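Local coordinates for protein 6-phosphogluconate dehydrogenase, NAD-binding (Geobacter metallireducens, PDB 3PEF) that binds NADP+ and probably acts as a beta-hydroxyacid dehydrogenase that reduces succinic semialdehyde to gamma-hydroxybutyrate, at residues L82-G88 with A108-G114; L264-A268 with I281-Y285. The protein carries 2 engineered substitutions. One frame throughout, in Å; residues are numbered along the deposited sequence.

Contact 1 (L82-G88 with A108-G114); sequences LEGIGEG and AVVAKGG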
ATOM      1  N   LEU A  82      -3.600 -37.573 -16.408  1.00 26.91           N
ATOM      2  CA  LEU A  82      -3.224 -38.726 -15.584  1.00 31.26           C
ATOM      3  C   LEU A  82      -3.874 -40.036 -16.068  1.00 32.44           C
ATOM      4  O   LEU A  82      -3.286 -41.106 -15.959  1.00 35.13           O
ATOM      5  CB  LEU A  82      -3.584 -38.458 -14.116  1.00 33.69           C
ATOM      6  CG  LEU A  82      -2.455 -38.314 -13.083  1.00 38.06           C
ATOM      7  CD1 LEU A  82      -1.178 -37.748 -13.677  1.00 22.41           C
ATOM      8  CD2 LEU A  82      -2.896 -37.515 -11.862  1.00 30.65           C
ATOM      9  N   GLU A  83      -5.079 -39.949 -16.613  1.00 30.54           N
ATOM     10  CA  GLU A  83      -5.740 -41.134 -17.162  1.00 30.84           C
ATOM     11  C   GLU A  83      -5.022 -41.697 -18.392  1.00 33.73           C
ATOM     12  O   GLU A  83      -5.208 -42.861 -18.755  1.00 37.33           O
ATOM     13  CB  GLU A  83      -7.195 -40.819 -17.515  1.00 40.85           C
ATOM     14  CG  GLU A  83      -8.120 -40.609 -16.321  1.00 52.21           C
ATOM     15  CD  GLU A  83      -9.600 -40.589 -16.713  1.00 66.29           C
ATOM     16  OE1 GLU A  83      -9.925 -40.936 -17.871  1.00 71.70           O
ATOM     17  OE2 GLU A  83     -10.441 -40.233 -15.860  1.00 69.14           O
ATOM     18  N   GLY A  84      -4.192 -40.880 -19.032  1.00 30.64           N
ATOM     19  CA  GLY A  84      -3.628 -41.252 -20.315  1.00 24.92           C
ATOM     20  C   GLY A  84      -2.115 -41.378 -20.393  1.00 28.24           C
ATOM     21  O   GLY A  84      -1.594 -42.022 -21.305  1.00 31.25           O
ATOM     22  N   ILE A  85      -1.402 -40.754 -19.463  1.00 22.96           N
ATOM     23  CA  ILE A  85       0.057 -40.759 -19.533  1.00 24.64           C
ATOM     24  C   ILE A  85       0.645 -42.070 -18.995  1.00 36.42           C
ATOM     25  O   ILE A  85       0.013 -42.770 -18.200  1.00 35.72           O
ATOM     26  CB  ILE A  85       0.674 -39.544 -18.785  1.00 40.66           C
ATOM     27  CG1 ILE A  85       2.116 -39.295 -19.245  1.00 44.45           C
ATOM     28  CG2 ILE A  85       0.585 -39.727 -17.267  1.00 30.98           C
ATOM     29  CD1 ILE A  85       2.396 -37.864 -19.706  1.00 37.05           C
ATOM     30  N   GLY A  86       1.858 -42.394 -19.435  1.00 40.01           N
ATOM     31  CA  GLY A  86       2.542 -43.598 -18.997  1.00 36.61           C
ATOM     32  C   GLY A  86       3.655 -44.017 -19.943  1.00 39.70           C
ATOM     33  O   GLY A  86       3.890 -43.375 -20.977  1.00 34.96           O
ATOM     34  N   GLU A  87       4.353 -45.091 -19.581  1.00 40.81           N
ATOM     35  CA  GLU A  87       5.396 -45.648 -20.432  1.00 44.45           C
ATOM     36  C   GLU A  87       6.410 -44.593 -20.883  1.00 40.53           C
ATOM     37  O   GLU A  87       6.927 -44.644 -22.004  1.00 37.34           O
ATOM     38  CB  GLU A  87       4.772 -46.319 -21.655  1.00 52.00           C
ATOM     39  CG  GLU A  87       3.611 -47.247 -21.333  1.00 62.47           C
ATOM     40  CD  GLU A  87       2.942 -47.780 -22.587  1.00 72.02           C
ATOM     41  OE1 GLU A  87       1.810 -47.343 -22.897  1.00 75.83           O
ATOM     42  OE2 GLU A  87       3.556 -48.627 -23.271  1.00 77.05           O
ATOM     43  N   GLY A  88       6.675 -43.628 -20.012  1.00 36.36           N
ATOM     44  CA  GLY A  88       7.698 -42.626 -20.265  1.00 34.35           C
ATOM     45  C   GLY A  88       7.307 -41.455 -21.142  1.00 37.91           C
ATOM     46  O   GLY A  88       8.124 -40.563 -21.377  1.00 37.64           O
ATOM     47  N   ALA A 108       2.396 -36.608  -9.570  1.00 33.62           N
ATOM     48  CA  ALA A 108       1.322 -37.503  -9.984  1.00 30.25           C
ATOM     49  C   ALA A 108       1.660 -38.097 -11.352  1.00 29.47           C
ATOM     50  O   ALA A 108       1.468 -39.295 -11.578  1.00 32.49           O
ATOM     51  CB  ALA A 108      -0.047 -36.795  -9.985  1.00 21.73           C
ATOM     52  N   VAL A 109       2.212 -37.276 -12.244  1.00 29.59           N
ATOM     53  CA  VAL A 109       2.612 -37.765 -13.564  1.00 23.26           C
ATOM     54  C   VAL A 109       3.687 -38.858 -13.458  1.00 28.13           C
ATOM     55  O   VAL A 109       3.621 -39.889 -14.125  1.00 25.12           O
ATOM     56  CB  VAL A 109       3.134 -36.632 -14.462  1.00 23.00           C
ATOM     57  CG1 VAL A 109       3.799 -37.216 -15.694  1.00 21.76           C
ATOM     58  CG2 VAL A 109       1.993 -35.696 -14.860  1.00 23.86           C
ATOM     59  N   VAL A 110       4.673 -38.637 -12.608  1.00 28.65           N
ATOM     60  CA  VAL A 110       5.736 -39.623 -12.447  1.00 32.91           C
ATOM     61  C   VAL A 110       5.210 -40.924 -11.848  1.00 36.42           C
ATOM     62  O   VAL A 110       5.710 -42.011 -12.153  1.00 39.34           O
ATOM     63  CB  VAL A 110       6.879 -39.070 -11.590  1.00 32.04           C
ATOM     64  CG1 VAL A 110       7.806 -40.197 -11.157  1.00 31.83           C
ATOM     65  CG2 VAL A 110       7.633 -37.993 -12.373  1.00 31.05           C
ATOM     66  N   ALA A 111       4.186 -40.815 -11.010  1.00 37.49           N
ATOM     67  CA  ALA A 111       3.605 -41.999 -10.387  1.00 38.02           C
ATOM     68  C   ALA A 111       2.901 -42.863 -11.427  1.00 40.00           C
ATOM     69  O   ALA A 111       2.844 -44.086 -11.280  1.00 37.81           O
ATOM     70  CB  ALA A 111       2.648 -41.612  -9.262  1.00 41.20           C
ATOM     71  N   LYS A 112       2.380 -42.230 -12.482  1.00 34.14           N
ATOM     72  CA  LYS A 112       1.736 -42.968 -13.570  1.00 36.47           C
ATOM     73  C   LYS A 112       2.743 -43.522 -14.565  1.00 36.58           C
ATOM     74  O   LYS A 112       2.361 -44.138 -15.555  1.00 45.06           O
ATOM     75  CB  LYS A 112       0.726 -42.102 -14.326  1.00 36.83           C
ATOM     76  CG  LYS A 112      -0.518 -41.754 -13.536  1.00 44.23           C
ATOM     77  CD  LYS A 112      -1.343 -42.986 -13.198  1.00 47.39           C
ATOM     78  CE  LYS A 112      -2.538 -42.613 -12.327  1.00 51.13           C
ATOM     79  NZ  LYS A 112      -3.349 -43.801 -11.955  1.00 59.01           N
ATOM     80  N   GLY A 113       4.027 -43.301 -14.313  1.00 38.49           N
ATOM     81  CA  GLY A 113       5.061 -43.809 -15.201  1.00 37.21           C
ATOM     82  C   GLY A 113       5.402 -42.883 -16.358  1.00 37.27           C
ATOM     83  O   GLY A 113       6.076 -43.289 -17.301  1.00 40.10           O
ATOM     84  N   GLY A 114       4.933 -41.641 -16.296  1.00 35.08           N
ATOM     85  CA  GLY A 114       5.292 -40.646 -17.294  1.00 37.08           C
ATOM     86  C   GLY A 114       6.402 -39.731 -16.792  1.00 33.19           C
ATOM     87  O   GLY A 114       6.895 -39.897 -15.677  1.00 30.10           O
TER
HETATM   88  O   HOH W   1       3.436 -46.604 -16.927  1.00 44.99           O
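The flat groups between G86-G88 and K112-G113 are peptide units rather than rings. G88 N comes to the G113 carbonyl O at 2.8 Å, tilted 18° from the carbonyl plane, in the one direct hydrogen bond between the segments. Beside it, the K112 carbonyl takes a CA-H...O contact from G86 CA at 3.5 Å and a bond from a water, which also accepts from E87 N at 3.2 Å. G113, at positive phi, closes its helix in a Schellman motif; G86 and G113 both adopt backbone angles that call for glycine.

The apolar half is set by two side chains. L82 presses CD2 on A108 CB at 3.5 Å, tighter than usual, and lays CD1 against V109 CG2 at 4.0 Å. I85 has CG1 anti to its N (chi1 -161°), which leads that branch to G114 CA, while CG2 meets K112 CB at 3.8 Å. The K112 stem crosses L82 at about a right angle.

F76 of helix 68-76 touches both L82 and A108. Helix 99-111 is the crossover joining parallel neighbours 90-93 and 115-122 of the Rossmann-type sheet, and the contact brings together the turns leading into those strands.

Contact 2 (L264-A268 with I281-Y285); sequences LFKGA and IFKTY. Engineered in segment 281-285: Y285 (natural residue Ile).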
ATOM      1  N   LEU A 264      -4.569  -3.024  -7.059  1.00 22.87           N
ATOM      2  CA  LEU A 264      -4.934  -2.162  -8.190  1.00 22.92           C
ATOM      3  C   LEU A 264      -5.389  -2.981  -9.412  1.00 24.78           C
ATOM      4  O   LEU A 264      -6.343  -2.614 -10.102  1.00 27.47           O
ATOM      5  CB  LEU A 264      -3.778  -1.218  -8.559  1.00 23.56           C
ATOM      6  CG  LEU A 264      -3.317  -0.287  -7.419  1.00 26.48           C
ATOM      7  CD1 LEU A 264      -1.945   0.329  -7.689  1.00 24.41           C
ATOM      8  CD2 LEU A 264      -4.356   0.791  -7.137  1.00 24.47           C
ATOM      9  N   PHE A 265      -4.719  -4.092  -9.690  1.00 20.35           N
ATOM     10  CA  PHE A 265      -5.184  -4.926 -10.800  1.00 21.74           C
ATOM     11  C   PHE A 265      -6.551  -5.529 -10.506  1.00 24.65           C
ATOM     12  O   PHE A 265      -7.382  -5.664 -11.412  1.00 22.04           O
ATOM     13  CB  PHE A 265      -4.148  -5.971 -11.201  1.00 19.22           C
ATOM     14  CG  PHE A 265      -3.103  -5.424 -12.137  1.00 22.01           C
ATOM     15  CD1 PHE A 265      -1.848  -5.074 -11.672  1.00 17.78           C
ATOM     16  CD2 PHE A 265      -3.403  -5.209 -13.483  1.00 20.96           C
ATOM     17  CE1 PHE A 265      -0.884  -4.557 -12.540  1.00 24.43           C
ATOM     18  CE2 PHE A 265      -2.451  -4.681 -14.358  1.00 20.99           C
ATOM     19  CZ  PHE A 265      -1.187  -4.355 -13.882  1.00 23.80           C
ATOM     20  N   LYS A 266      -6.791  -5.862  -9.240  1.00 16.05           N
ATOM     21  CA  LYS A 266      -8.119  -6.334  -8.834  1.00 24.02           C
ATOM     22  C   LYS A 266      -9.163  -5.266  -9.106  1.00 27.45           C
ATOM     23  O   LYS A 266     -10.298  -5.571  -9.496  1.00 24.13           O
ATOM     24  CB  LYS A 266      -8.159  -6.712  -7.349  1.00 23.05           C
ATOM     25  CG  LYS A 266      -7.481  -8.035  -6.974  1.00 20.93           C
ATOM     26  CD  LYS A 266      -7.470  -8.217  -5.441  1.00 23.23           C
ATOM     27  CE  LYS A 266      -6.658  -9.439  -5.021  1.00 20.95           C
ATOM     28  NZ  LYS A 266      -6.635  -9.645  -3.516  1.00 22.80           N
ATOM     29  N   GLY A 267      -8.783  -4.013  -8.881  1.00 21.26           N
ATOM     30  CA  GLY A 267      -9.688  -2.906  -9.120  1.00 22.43           C
ATOM     31  C   GLY A 267     -10.042  -2.842 -10.595  1.00 27.50           C
ATOM     32  O   GLY A 267     -11.207  -2.651 -10.971  1.00 27.17           O
ATOM     33  N   ALA A 268      -9.032  -3.006 -11.441  1.00 19.11           N
ATOM     34  CA  ALA A 268      -9.270  -3.046 -12.873  1.00 23.38           C
ATOM     35  C   ALA A 268     -10.192  -4.202 -13.270  1.00 25.82           C
ATOM     36  O   ALA A 268     -11.026  -4.041 -14.156  1.00 27.34           O
ATOM     37  CB  ALA A 268      -7.949  -3.097 -13.659  1.00 24.04           C
ATOM     38  N   ILE A 281      -5.212  -1.348 -16.960  1.00 20.98           N
ATOM     39  CA  ILE A 281      -5.196  -0.816 -15.600  1.00 22.16           C
ATOM     40  C   ILE A 281      -5.133   0.717 -15.643  1.00 27.49           C
ATOM     41  O   ILE A 281      -5.616   1.398 -14.733  1.00 22.62           O
ATOM     42  CB  ILE A 281      -4.036  -1.410 -14.739  1.00 20.18           C
ATOM     43  CG1 ILE A 281      -4.214  -1.027 -13.270  1.00 23.46           C
ATOM     44  CG2 ILE A 281      -2.683  -1.007 -15.297  1.00 18.49           C
ATOM     45  CD1 ILE A 281      -3.076  -1.456 -12.334  1.00 17.23           C
ATOM     46  N   PHE A 282      -4.559   1.269 -16.708  1.00 25.66           N
ATOM     47  CA  PHE A 282      -4.524   2.725 -16.873  1.00 25.21           C
ATOM     48  C   PHE A 282      -5.895   3.390 -16.736  1.00 29.97           C
ATOM     49  O   PHE A 282      -5.998   4.528 -16.267  1.00 26.44           O
ATOM     50  CB  PHE A 282      -3.943   3.108 -18.234  1.00 24.16           C
ATOM     51  CG  PHE A 282      -3.994   4.588 -18.517  1.00 28.17           C
ATOM     52  CD1 PHE A 282      -3.017   5.445 -18.007  1.00 29.68           C
ATOM     53  CD2 PHE A 282      -5.008   5.128 -19.298  1.00 33.51           C
ATOM     54  CE1 PHE A 282      -3.053   6.818 -18.270  1.00 28.29           C
ATOM     55  CE2 PHE A 282      -5.050   6.500 -19.568  1.00 29.80           C
ATOM     56  CZ  PHE A 282      -4.072   7.346 -19.053  1.00 28.10           C
ATOM     57  N   LYS A 283      -6.940   2.692 -17.169  1.00 28.23           N
ATOM     58  CA  LYS A 283      -8.284   3.275 -17.199  1.00 29.28           C
ATOM     59  C   LYS A 283      -8.904   3.447 -15.817  1.00 31.66           C
ATOM     60  O   LYS A 283      -9.835   4.231 -15.646  1.00 34.03           O
ATOM     61  CB  LYS A 283      -9.214   2.476 -18.129  1.00 23.34           C
ATOM     62  CG  LYS A 283      -8.905   2.695 -19.596  1.00 22.02           C
ATOM     63  CD  LYS A 283      -9.990   2.111 -20.502  1.00 30.70           C
ATOM     64  CE  LYS A 283      -9.927   0.590 -20.568  1.00 27.50           C
ATOM     65  NZ  LYS A 283     -11.139   0.035 -21.240  1.00 29.42           N
ATOM     66  N   THR A 284      -8.384   2.722 -14.830  1.00 25.70           N
ATOM     67  CA  THR A 284      -8.822   2.913 -13.457  1.00 31.82           C
ATOM     68  C   THR A 284      -8.196   4.177 -12.859  1.00 40.06           C
ATOM     69  O   THR A 284      -8.639   4.655 -11.816  1.00 42.10           O
ATOM     70  CB  THR A 284      -8.423   1.718 -12.574  1.00 33.62           C
ATOM     71  OG1 THR A 284      -6.995   1.686 -12.434  1.00 36.84           O
ATOM     72  CG2 THR A 284      -8.890   0.414 -13.189  1.00 32.32           C
ATOM     73  N   TYR A 285      -7.158   4.707 -13.504  1.00 40.58           N
ATOM     74  CA  TYR A 285      -6.442   5.869 -12.959  1.00 42.69           C
ATOM     75  C   TYR A 285      -7.009   7.197 -13.447  1.00 53.86           C
ATOM     76  O   TYR A 285      -6.585   8.265 -12.997  1.00 49.13           O
ATOM     77  CB  TYR A 285      -4.948   5.812 -13.286  1.00 38.89           C
ATOM     78  CG  TYR A 285      -4.155   4.824 -12.461  1.00 40.71           C
ATOM     79  CD1 TYR A 285      -4.233   4.825 -11.072  1.00 49.56           C
ATOM     80  CD2 TYR A 285      -3.314   3.904 -13.070  1.00 38.85           C
ATOM     81  CE1 TYR A 285      -3.502   3.920 -10.313  1.00 50.58           C
ATOM     82  CE2 TYR A 285      -2.579   3.001 -12.328  1.00 42.10           C
ATOM     83  CZ  TYR A 285      -2.675   3.009 -10.949  1.00 55.75           C
ATOM     84  OH  TYR A 285      -1.932   2.105 -10.208  1.00 59.32           O
TER
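I281 holds CG1 anti to its backbone N (chi1 -170°) and runs on extended to CD1, while F265 turns its ring off the helix with CG anti to its carbonyl carbon; together these torsions set CD1 squarely on the ring. The site lies in the helical C-terminal domain of the beta-hydroxyacid dehydrogenase fold, where the chain after helix 256-270 doubles back onto it. CD1 of I281 stands 3.6 Å from the F265 ring centroid and 4° off the normal, a CH-pi contact, and I281 CB reaches F265 CE2 at 3.7 Å. L264 CB flanks the same I281 CD1 at 3.8 Å. With an alanine in place of F265, I281 CD1 would probably lose its aromatic platform and a gap would open toward M237 and L241 of helix 234-251, which the ring also touches.

One turn on from L264, A268 CA receives T284 CG2 at 3.5 Å. Y285, an engineered residue, crosses L264 at about a right angle: L264 CD1 lies near the plane of its ring, at the edge, 3.1 Å from OH. L264 also packs on V256 of a neighbouring subunit, and Y285 O bonds Q253 NE2 of that same subunit.

I281 O is gripped twice by T284: by its N at 3.1 Å and, in the carbonyl plane, by OG1 at 2.7 Å.

In the fold
Contacts 1 and 2 share no helix or strand and lie on opposite sides of the chain's centre, their centres 42 Å apart and their nearest atoms about 29 Å apart. Contact 1 belongs to the nucleotide-binding domain, where the chain enters the inner strands 90-93 and 115-122; contact 2 belongs to the helical C-terminal domain. Both are partly buried, but three touching residues of contact 1 are exposed and none of contact 2. Accordingly, 82-88 with 108-114 mixes aliphatic packing with backbone and water bonds and meets no other protein chain, whereas 264-268 with 281-285 joins through apolar and aromatic surfaces and borders two neighbouring subunits.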